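Local coordinates for protein cysteine desulfurase (Thermococcus onnurineus, PDB 5B87) that probably takes sulfur from L-cysteine with the help of pyridoxal 5'-phosphate, passing it to a sulfur carrier and leaving L-alanine, at residues 39-44 with 369-374. Residues are numbered along the deposited sequence; the frame is centred on the assembly and turned at random.
With ALA (alanine), chain F.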
ATOM      1  N   TYR B  39       2.649  20.233  17.454  1.00 29.31           N
ATOM      2  CA  TYR B  39       1.953  19.382  16.523  1.00 28.49           C
ATOM      3  C   TYR B  39       0.742  18.778  17.248  1.00 29.03           C
ATOM      4  O   TYR B  39       0.895  17.864  18.062  1.00 25.16           O
ATOM      5  CB  TYR B  39       2.860  18.281  15.916  1.00 28.70           C
ATOM      6  CG  TYR B  39       2.188  17.487  14.788  1.00 27.66           C
ATOM      7  CD1 TYR B  39       2.113  17.974  13.479  1.00 27.61           C
ATOM      8  CD2 TYR B  39       1.520  16.320  15.063  1.00 27.69           C
ATOM      9  CE1 TYR B  39       1.450  17.245  12.463  1.00 25.54           C
ATOM     10  CE2 TYR B  39       0.875  15.617  14.077  1.00 27.82           C
ATOM     11  CZ  TYR B  39       0.841  16.092  12.775  1.00 25.59           C
ATOM     12  OH  TYR B  39       0.229  15.312  11.821  1.00 27.63           O
ATOM     13  N   PHE B  40      -0.455  19.286  16.917  1.00 26.94           N
ATOM     14  CA  PHE B  40      -1.701  18.846  17.513  1.00 28.28           C
ATOM     15  C   PHE B  40      -2.644  18.240  16.434  1.00 30.57           C
ATOM     16  O   PHE B  40      -3.893  18.383  16.496  1.00 27.42           O
ATOM     17  CB  PHE B  40      -2.397  20.040  18.253  1.00 33.22           C
ATOM     18  CG  PHE B  40      -1.863  20.386  19.645  1.00 32.07           C
ATOM     19  CD1 PHE B  40      -0.798  19.740  20.249  1.00 33.74           C
ATOM     20  CD2 PHE B  40      -2.460  21.463  20.345  1.00 37.96           C
ATOM     21  CE1 PHE B  40      -0.331  20.154  21.503  1.00 37.73           C
ATOM     22  CE2 PHE B  40      -2.028  21.858  21.626  1.00 33.80           C
ATOM     23  CZ  PHE B  40      -0.954  21.207  22.198  1.00 37.00           C
ATOM     24  N   ASP B  41      -2.076  17.559  15.439  1.00 29.81           N
ATOM     25  CA  ASP B  41      -2.890  16.935  14.413  1.00 28.51           C
ATOM     26  C   ASP B  41      -2.581  15.454  14.248  1.00 29.81           C
ATOM     27  O   ASP B  41      -2.450  14.932  13.130  1.00 32.34           O
ATOM     28  CB  ASP B  41      -2.690  17.692  13.088  1.00 29.98           C
ATOM     29  CG  ASP B  41      -3.772  17.367  12.066  1.00 30.54           C
ATOM     30  OD1 ASP B  41      -4.861  16.836  12.461  1.00 27.97           O
ATOM     31  OD2 ASP B  41      -3.502  17.609  10.865  1.00 33.58           O
ATOM     32  N   ASN B  42      -2.424  14.798  15.390  1.00 31.20           N
ATOM     33  CA  ASN B  42      -2.049  13.397  15.490  1.00 29.95           C
ATOM     34  C   ASN B  42      -3.146  12.446  15.071  1.00 29.98           C
ATOM     35  O   ASN B  42      -2.829  11.288  14.761  1.00 34.40           O
ATOM     36  CB  ASN B  42      -1.634  13.048  16.920  1.00 29.53           C
ATOM     37  CG  ASN B  42      -0.336  13.664  17.298  1.00 30.52           C
ATOM     38  OD1 ASN B  42       0.706  13.225  16.827  1.00 31.91           O
ATOM     39  ND2 ASN B  42      -0.379  14.691  18.138  1.00 31.24           N
ATOM     40  N   THR B  43      -4.411  12.869  15.032  1.00 30.73           N
ATOM     41  CA  THR B  43      -5.399  11.930  14.514  1.00 35.79           C
ATOM     42  C   THR B  43      -5.319  11.852  13.005  1.00 30.07           C
ATOM     43  O   THR B  43      -5.650  10.845  12.473  1.00 32.71           O
ATOM     44  CB  THR B  43      -6.875  11.978  15.088  1.00 42.08           C
ATOM     45  OG1 THR B  43      -7.832  12.398  14.108  1.00 48.11           O
ATOM     46  CG2 THR B  43      -6.987  12.683  16.364  1.00 36.25           C
ATOM     47  N   ALA B  44      -4.805  12.864  12.329  1.00 30.64           N
ATOM     48  CA  ALA B  44      -4.575  12.753  10.889  1.00 32.29           C
ATOM     49  C   ALA B  44      -3.368  11.870  10.571  1.00 32.47           C
ATOM     50  O   ALA B  44      -3.430  11.036   9.678  1.00 29.43           O
ATOM     51  CB  ALA B  44      -4.402  14.146  10.267  1.00 35.05           C
ATOM     52  N   MET B 369      -0.253  23.398  14.880  1.00 33.35           N
ATOM     53  CA  MET B 369      -0.884  22.624  13.836  1.00 31.95           C
ATOM     54  C   MET B 369      -2.123  21.920  14.334  1.00 32.99           C
ATOM     55  O   MET B 369      -2.088  21.040  15.213  1.00 33.20           O
ATOM     56  CB  MET B 369       0.077  21.545  13.248  1.00 35.21           C
ATOM     57  CG  MET B 369       1.501  21.982  12.896  1.00 34.42           C
ATOM     58  SD  MET B 369       1.724  23.232  11.642  1.00 39.04           S
ATOM     59  CE  MET B 369       1.721  24.751  12.569  1.00 44.46           C
ATOM     60  N   VAL B 370      -3.237  22.253  13.715  1.00 31.45           N
ATOM     61  CA  VAL B 370      -4.498  21.755  14.159  1.00 32.60           C
ATOM     62  C   VAL B 370      -5.289  21.429  12.892  1.00 31.75           C
ATOM     63  O   VAL B 370      -4.960  21.900  11.850  1.00 32.56           O
ATOM     64  CB  VAL B 370      -5.058  22.866  15.069  1.00 35.97           C
ATOM     65  CG1 VAL B 370      -6.269  23.559  14.476  1.00 37.00           C
ATOM     66  CG2 VAL B 370      -5.309  22.367  16.454  1.00 35.06           C
ATOM     67  N   ARG B 371      -6.281  20.566  12.949  1.00 36.13           N
ATOM     68  CA  ARG B 371      -7.113  20.324  11.766  1.00 37.65           C
ATOM     69  C   ARG B 371      -8.494  20.971  11.884  1.00 37.38           C
ATOM     70  O   ARG B 371      -9.050  21.094  12.974  1.00 35.14           O
ATOM     71  CB  ARG B 371      -7.267  18.838  11.457  1.00 42.96           C
ATOM     72  CG  ARG B 371      -7.453  18.570   9.962  1.00 51.25           C
ATOM     73  CD  ARG B 371      -6.779  17.298   9.474  1.00 62.72           C
ATOM     74  NE  ARG B 371      -6.397  17.429   8.058  1.00 69.11           N
ATOM     75  CZ  ARG B 371      -5.156  17.456   7.553  1.00 65.47           C
ATOM     76  NH1 ARG B 371      -4.076  17.309   8.306  1.00 63.50           N
ATOM     77  NH2 ARG B 371      -4.997  17.609   6.241  1.00 73.02           N
ATOM     78  N   SER B 372      -9.053  21.339  10.742  1.00 33.40           N
ATOM     79  CA  SER B 372     -10.388  21.909  10.694  1.00 36.01           C
ATOM     80  C   SER B 372     -11.214  21.296   9.587  1.00 38.78           C
ATOM     81  O   SER B 372     -10.690  20.912   8.541  1.00 39.09           O
ATOM     82  CB  SER B 372     -10.289  23.400  10.509  1.00 36.83           C
ATOM     83  OG  SER B 372      -9.656  23.687   9.286  1.00 39.45           O
ATOM     84  N   GLY B 373     -12.496  21.102   9.868  1.00 40.73           N
ATOM     85  CA  GLY B 373     -13.433  20.686   8.862  1.00 41.13           C
ATOM     86  C   GLY B 373     -14.291  19.537   9.280  1.00 43.31           C
ATOM     87  O   GLY B 373     -14.584  19.356  10.470  1.00 46.16           O
ATOM     88  N   HIS B 374     -14.697  18.745   8.284  1.00 52.03           N
ATOM     89  CA  HIS B 374     -15.511  17.542   8.549  1.00 59.39           C
ATOM     90  C   HIS B 374     -14.757  16.280   9.068  1.00 49.38           C
ATOM     91  O   HIS B 374     -15.395  15.442   9.750  1.00 42.39           O
ATOM     92  CB  HIS B 374     -16.531  17.240   7.403  1.00 63.62           C
ATOM     93  CG  HIS B 374     -15.944  17.074   6.030  1.00 71.25           C
ATOM     94  ND1 HIS B 374     -16.157  17.989   5.016  1.00 79.74           N
ATOM     95  CD2 HIS B 374     -15.233  16.063   5.475  1.00 75.47           C
ATOM     96  CE1 HIS B 374     -15.568  17.566   3.910  1.00 81.38           C
ATOM     97  NE2 HIS B 374     -15.002  16.398   4.162  1.00 83.47           N
TER
HETATM   98  N   ALA F 401      -8.704   9.586   9.898  1.00 51.79           N
HETATM   99  CA  ALA F 401      -7.802  10.774   9.737  1.00 56.60           C
HETATM  100  C   ALA F 401      -8.365  12.143  10.184  1.00 58.54           C
HETATM  101  O   ALA F 401      -7.702  13.142  10.152  1.00 51.94           O
HETATM  102  CB  ALA F 401      -7.165  10.928   8.329  1.00 57.81           C
HETATM  103  OXT ALA F 401      -9.382  12.208  10.553  1.00 63.52           O
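Asp41 and Arg371 form a buried salt bridge, with Asp41 OD2 2.6 Å from Arg371 NH1. The carboxylate offers its syn lone pair at the edge of the guanidinium, and the two planes lie only 25° apart. Asp41 points its carboxylate at the strand because CG stands anti to the backbone N (chi1 -164°); its OD1 rests 3.3 Å from Arg371 CB and makes a second salt bridge, to Arg391. His72 of the second subunit also bonds OD2, and Ser75 of that subunit takes Arg371 NH2, tying the pair into the dimer interface. A leucine in place of Arg371 would probably cost the carboxylate one of its two arginines and leave Ser75 of the second subunit without this bond. At the end of strand 38-39, Phe40 N donates to Met369 O (2.9 Å), joining it in parallel to strand 368-373. Packing follows: Met369 CG meets Tyr39 CD1 at 4.1 Å, the two side chains crossing at about a right angle, while Val370 CG2 touches Phe40 CB. Toward the active site, Ala44 CB sits 3.7 Å from Arg371 NH1, and Ala44 CA is 3.2 Å from O of the bound alanine, the expected product, which Arg391 and Asn185 hydrogen-bond. Here an edge strand of the small mixed sheet leads into a loop lining the substrate pocket beside the subunit interface, as in dimeric fold-type I pyridoxal-phosphate enzymes.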